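PDB 1UYN: NalP translocator from Neisseria meningitidis, which forms, as the C-terminal translocator domain of an autotransporter, an outer-membrane beta-barrel whose hydrophilic pore lets the protease-bearing passenger domain reach the cell surface. Local coordinates for residues A[10-13]-A[14-18]; A[21-24]-A[25-29]. All coordinates share one frame; numbering follows the deposited sequence.

In the fold
Both contacts lie in series on helix 12-34, which threads the closed antiparallel barrel of 12 strands and fills its pore. Contact 1 (10-13 with 14-18) belongs to the N-terminal part of the helix, its centre about 19 Å from the centre of the chain; contact 2 (21-24 with 25-29) sits nearly at mid-barrel, about 2 Å from that centre. Some 17 Å separate the contact centres, with no direct touch between them. The chemistry changes from a tyrosine packed by A11 and V13, with an acidic pair at D16 and E97, to the salt bridge of D23 and R27. A detergent, pentaethylene glycol monodecyl ether, is bound about 9 Å from the side chain of R28 in contact 2.

Contact 1 (A[10-13]-A[14-18]); sequences AATV and YADST
A11 and V13 gather against the Y14 ring in the N-terminal part of helix 12-34, the helix that occupies the pore of the autotransporter barrel. The methyl of A11 meets the ring at its edge, in the ring plane, with CB 3.9 Å from Y14 CD2. V13 CG1 comes obliquely to the same ring corner, 3.7 Å from Y14 CD2. Y14 has CG anti to its carbonyl carbon (chi1 -62°), which swings the ring back toward the start of the helix and toward both neighbours. Its hydroxyl is bonded to E191 and its ring meets that of F189, tying the helix to the barrel wall.

On another side of the helix T12 and D16 lie side by side and point the same way. D16 OD2 stands 3.2 Å from T12 O with no hydrogen bond, both being acceptors. The residues are linked instead by the helical bond from D16 N to T12 O, 2.9 Å long. The D16 carboxylate also lies close to that of E97; together these neighbours would probably raise the pKa of one acid.

S17 carries its hydroxyl between its own backbone N and carbonyl carbon (chi1 46°), folded against the preceding turn. There S17 OG stands 2.7 Å from V13 O and 3.1 Å from Y14 O, two carbonyls competing for one proton, while S17 N bonds to V13 O at 3.1 Å.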
loop_
_atom_site.group_PDB
_atom_site.type_symbol
_atom_site.label_atom_id
_atom_site.label_comp_id
_atom_site.label_asym_id
_atom_site.label_seq_id
_atom_site.Cartn_x
_atom_site.Cartn_y
_atom_site.Cartn_z
ATOM N N ALA A 10 -14.902 2.102 -24.365
ATOM C CA ALA A 10 -14.651 2.360 -22.923
ATOM C C ALA A 10 -14.118 1.112 -22.202
ATOM O O ALA A 10 -14.864 0.427 -21.472
ATOM C CB ALA A 10 -15.923 2.877 -22.236
ATOM N N ALA A 11 -12.817 0.842 -22.383
ATOM C CA ALA A 11 -12.046 -0.075 -21.523
ATOM C C ALA A 11 -11.463 0.660 -20.292
ATOM O O ALA A 11 -10.239 0.682 -20.032
ATOM C CB ALA A 11 -10.942 -0.706 -22.328
ATOM N N THR A 12 -12.353 1.253 -19.507
ATOM C CA THR A 12 -11.944 1.903 -18.266
ATOM C C THR A 12 -11.514 0.864 -17.249
ATOM O O THR A 12 -10.906 1.232 -16.223
ATOM C CB THR A 12 -13.100 2.660 -17.625
ATOM O OG1 THR A 12 -14.200 1.756 -17.451
ATOM C CG2 THR A 12 -13.606 3.803 -18.492
ATOM N N VAL A 13 -11.857 -0.406 -17.503
ATOM C CA VAL A 13 -11.541 -1.484 -16.573
ATOM C C VAL A 13 -10.045 -1.727 -16.431
ATOM O O VAL A 13 -9.569 -2.014 -15.323
ATOM C CB VAL A 13 -12.293 -2.808 -16.888
ATOM C CG1 VAL A 13 -11.749 -3.519 -18.175
ATOM C CG2 VAL A 13 -12.233 -3.722 -15.688
ATOM N N TYR A 14 -9.287 -1.555 -17.494
ATOM C CA TYR A 14 -7.856 -1.624 -17.335
ATOM C C TYR A 14 -7.276 -0.459 -16.523
ATOM O O TYR A 14 -6.443 -0.685 -15.671
ATOM C CB TYR A 14 -7.180 -1.754 -18.668
ATOM C CG TYR A 14 -7.584 -3.002 -19.346
ATOM C CD1 TYR A 14 -6.919 -4.159 -19.106
ATOM C CD2 TYR A 14 -8.657 -3.026 -20.233
ATOM C CE1 TYR A 14 -7.317 -5.339 -19.717
ATOM C CE2 TYR A 14 -9.049 -4.197 -20.861
ATOM C CZ TYR A 14 -8.377 -5.340 -20.585
ATOM O OH TYR A 14 -8.721 -6.510 -21.165
ATOM N N ALA A 15 -7.696 0.778 -16.788
ATOM C CA ALA A 15 -7.216 1.935 -16.007
ATOM C C ALA A 15 -7.518 1.775 -14.526
ATOM O O ALA A 15 -6.682 2.033 -13.696
ATOM C CB ALA A 15 -7.851 3.238 -16.496
ATOM N N ASP A 16 -8.735 1.347 -14.232
ATOM C CA ASP A 16 -9.257 1.239 -12.893
ATOM C C ASP A 16 -8.605 0.160 -12.068
ATOM O O ASP A 16 -8.377 0.348 -10.872
ATOM C CB ASP A 16 -10.758 0.932 -12.982
ATOM C CG ASP A 16 -11.570 2.121 -13.457
ATOM O OD1 ASP A 16 -11.005 3.224 -13.517
ATOM O OD2 ASP A 16 -12.773 2.064 -13.807
ATOM N N SER A 17 -8.367 -0.995 -12.670
ATOM C CA SER A 17 -7.682 -2.095 -11.973
ATOM C C SER A 17 -6.248 -1.712 -11.682
ATOM O O SER A 17 -5.782 -1.835 -10.546
ATOM C CB SER A 17 -7.729 -3.380 -12.759
ATOM O OG SER A 17 -7.399 -3.168 -14.119
ATOM N N THR A 18 -5.549 -1.166 -12.671
ATOM C CA THR A 18 -4.205 -0.643 -12.401
ATOM C C THR A 18 -4.205 0.371 -11.271
ATOM O O THR A 18 -3.404 0.278 -10.356
ATOM C CB THR A 18 -3.603 0.004 -13.619
ATOM O OG1 THR A 18 -3.600 -0.927 -14.704
ATOM C CG2 THR A 18 -2.145 0.304 -13.359
#

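Contact 2 (A[21-24]-A[25-29]); sequences HADM and QGRRL
At the middle of the pore-filling helix 12-34, D23 and R27 form an i to i+4 salt bridge in a strongly polar, largely buried stretch. R27 grips with two terminal nitrogens, NH2 at 3.1 Å and NH1 at 3.2 Å from D23 OD2. That oxygen lies in the guanidinium plane, yet both nitrogens approach it from the same face of the carboxylate, the two planes being 67° apart. One face of the guanidinium also rests over D23 O. A bend at chi3 (-80°) curls the R27 chain back toward the earlier turn. The pair is locked to the barrel by D52 at R27 NE, R266 at D23 OD1, and the hydroxyl of Y295, which bonds to both D23 OD2 and R27 NH1.

R28 runs extended from CG to NE and lays its guanidinium face over M24 CB, which is 3.4 Å from R28 NH1. The same NH1 donates to Q25 OE1 at 3.0 Å, tilted from the guanidinium plane. R28 NH2 donates a hydrogen bond to a water 3.1 Å away; this water sits in the ring plane of H21, 2.8 Å from ND1. R28 NE is hydrogen-bonded to the T69 hydroxyl, and S108 holds Q25 NE2.

With D23 set between R27 and R266, its carboxylate is probably ionised; R266 and D52 of the wall match the pair, whereas neutral groups of Q25, T69 and a water hold R28.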
loop_
_atom_site.group_PDB
_atom_site.type_symbol
_atom_site.label_atom_id
_atom_site.label_comp_id
_atom_site.label_asym_id
_atom_site.label_seq_id
_atom_site.Cartn_x
_atom_site.Cartn_y
_atom_site.Cartn_z
ATOM N N HIS A 21 -4.547 -1.286 -7.933
ATOM C CA HIS A 21 -3.299 -1.919 -7.515
ATOM C C HIS A 21 -2.304 -0.906 -6.911
ATOM O O HIS A 21 -1.780 -1.123 -5.809
ATOM C CB HIS A 21 -2.627 -2.652 -8.674
ATOM C CG HIS A 21 -1.268 -3.161 -8.334
ATOM N ND1 HIS A 21 -1.062 -4.169 -7.425
ATOM C CD2 HIS A 21 -0.041 -2.753 -8.719
ATOM C CE1 HIS A 21 0.232 -4.394 -7.301
ATOM N NE2 HIS A 21 0.876 -3.547 -8.076
ATOM N N ALA A 22 -2.034 0.176 -7.639
ATOM C CA ALA A 22 -1.203 1.283 -7.119
ATOM C C ALA A 22 -1.624 1.789 -5.740
ATOM O O ALA A 22 -0.794 2.188 -4.910
ATOM C CB ALA A 22 -1.198 2.470 -8.102
ATOM N N ASP A 23 -2.933 1.826 -5.535
ATOM C CA ASP A 23 -3.526 2.390 -4.330
ATOM C C ASP A 23 -3.260 1.413 -3.199
ATOM O O ASP A 23 -2.841 1.806 -2.121
ATOM C CB ASP A 23 -5.001 2.566 -4.572
ATOM C CG ASP A 23 -5.698 3.249 -3.447
ATOM O OD1 ASP A 23 -5.529 4.466 -3.301
ATOM O OD2 ASP A 23 -6.488 2.667 -2.701
ATOM N N MET A 24 -3.450 0.128 -3.469
ATOM C CA MET A 24 -3.114 -0.906 -2.503
ATOM C C MET A 24 -1.661 -0.918 -2.167
ATOM O O MET A 24 -1.316 -1.107 -1.010
ATOM C CB MET A 24 -3.538 -2.293 -2.987
ATOM C CG MET A 24 -4.878 -2.727 -2.380
ATOM S SD MET A 24 -5.688 -4.020 -3.274
ATOM C CE MET A 24 -7.347 -3.475 -3.150
ATOM N N GLN A 25 -0.821 -0.743 -3.177
ATOM C CA GLN A 25 0.630 -0.691 -3.045
ATOM C C GLN A 25 1.101 0.430 -2.133
ATOM O O GLN A 25 2.095 0.270 -1.454
ATOM C CB GLN A 25 1.297 -0.511 -4.399
ATOM C CG GLN A 25 2.749 -0.881 -4.414
ATOM C CD GLN A 25 2.998 -2.380 -4.588
ATOM O OE1 GLN A 25 2.183 -3.201 -4.166
ATOM N NE2 GLN A 25 4.163 -2.741 -5.165
ATOM N N GLY A 26 0.409 1.557 -2.084
ATOM C CA GLY A 26 0.816 2.620 -1.191
ATOM C C GLY A 26 0.660 2.209 0.266
ATOM O O GLY A 26 1.409 2.662 1.154
ATOM N N ARG A 27 -0.353 1.408 0.554
ATOM C CA ARG A 27 -0.531 0.971 1.921
ATOM C C ARG A 27 0.484 -0.122 2.240
ATOM O O ARG A 27 0.998 -0.167 3.370
ATOM C CB ARG A 27 -1.946 0.492 2.183
ATOM C CG ARG A 27 -2.995 1.606 2.095
ATOM C CD ARG A 27 -4.356 1.105 2.452
ATOM N NE ARG A 27 -4.912 0.413 1.311
ATOM C CZ ARG A 27 -5.456 1.042 0.292
ATOM N NH1 ARG A 27 -5.520 2.377 0.287
ATOM N NH2 ARG A 27 -5.946 0.350 -0.726
ATOM N N ARG A 28 0.801 -0.973 1.260
ATOM C CA ARG A 28 1.814 -1.998 1.499
ATOM C C ARG A 28 3.111 -1.351 1.919
ATOM O O ARG A 28 3.784 -1.842 2.820
ATOM C CB ARG A 28 2.056 -2.883 0.265
ATOM C CG ARG A 28 0.856 -3.704 -0.065
ATOM C CD ARG A 28 0.987 -4.532 -1.303
ATOM N NE ARG A 28 -0.287 -5.195 -1.651
ATOM C CZ ARG A 28 -1.004 -4.937 -2.745
ATOM N NH1 ARG A 28 -0.628 -3.998 -3.632
ATOM N NH2 ARG A 28 -2.127 -5.601 -2.951
ATOM N N LEU A 29 3.465 -0.255 1.261
ATOM C CA LEU A 29 4.671 0.483 1.605
ATOM C C LEU A 29 4.563 1.119 3.022
ATOM O O LEU A 29 5.545 1.162 3.780
ATOM C CB LEU A 29 4.931 1.557 0.556
ATOM C CG LEU A 29 6.320 2.201 0.693
ATOM C CD1 LEU A 29 7.438 1.241 0.245
ATOM C CD2 LEU A 29 6.399 3.500 -0.021
HETATM O O HOH W 1 -3.066 -5.366 -5.873
#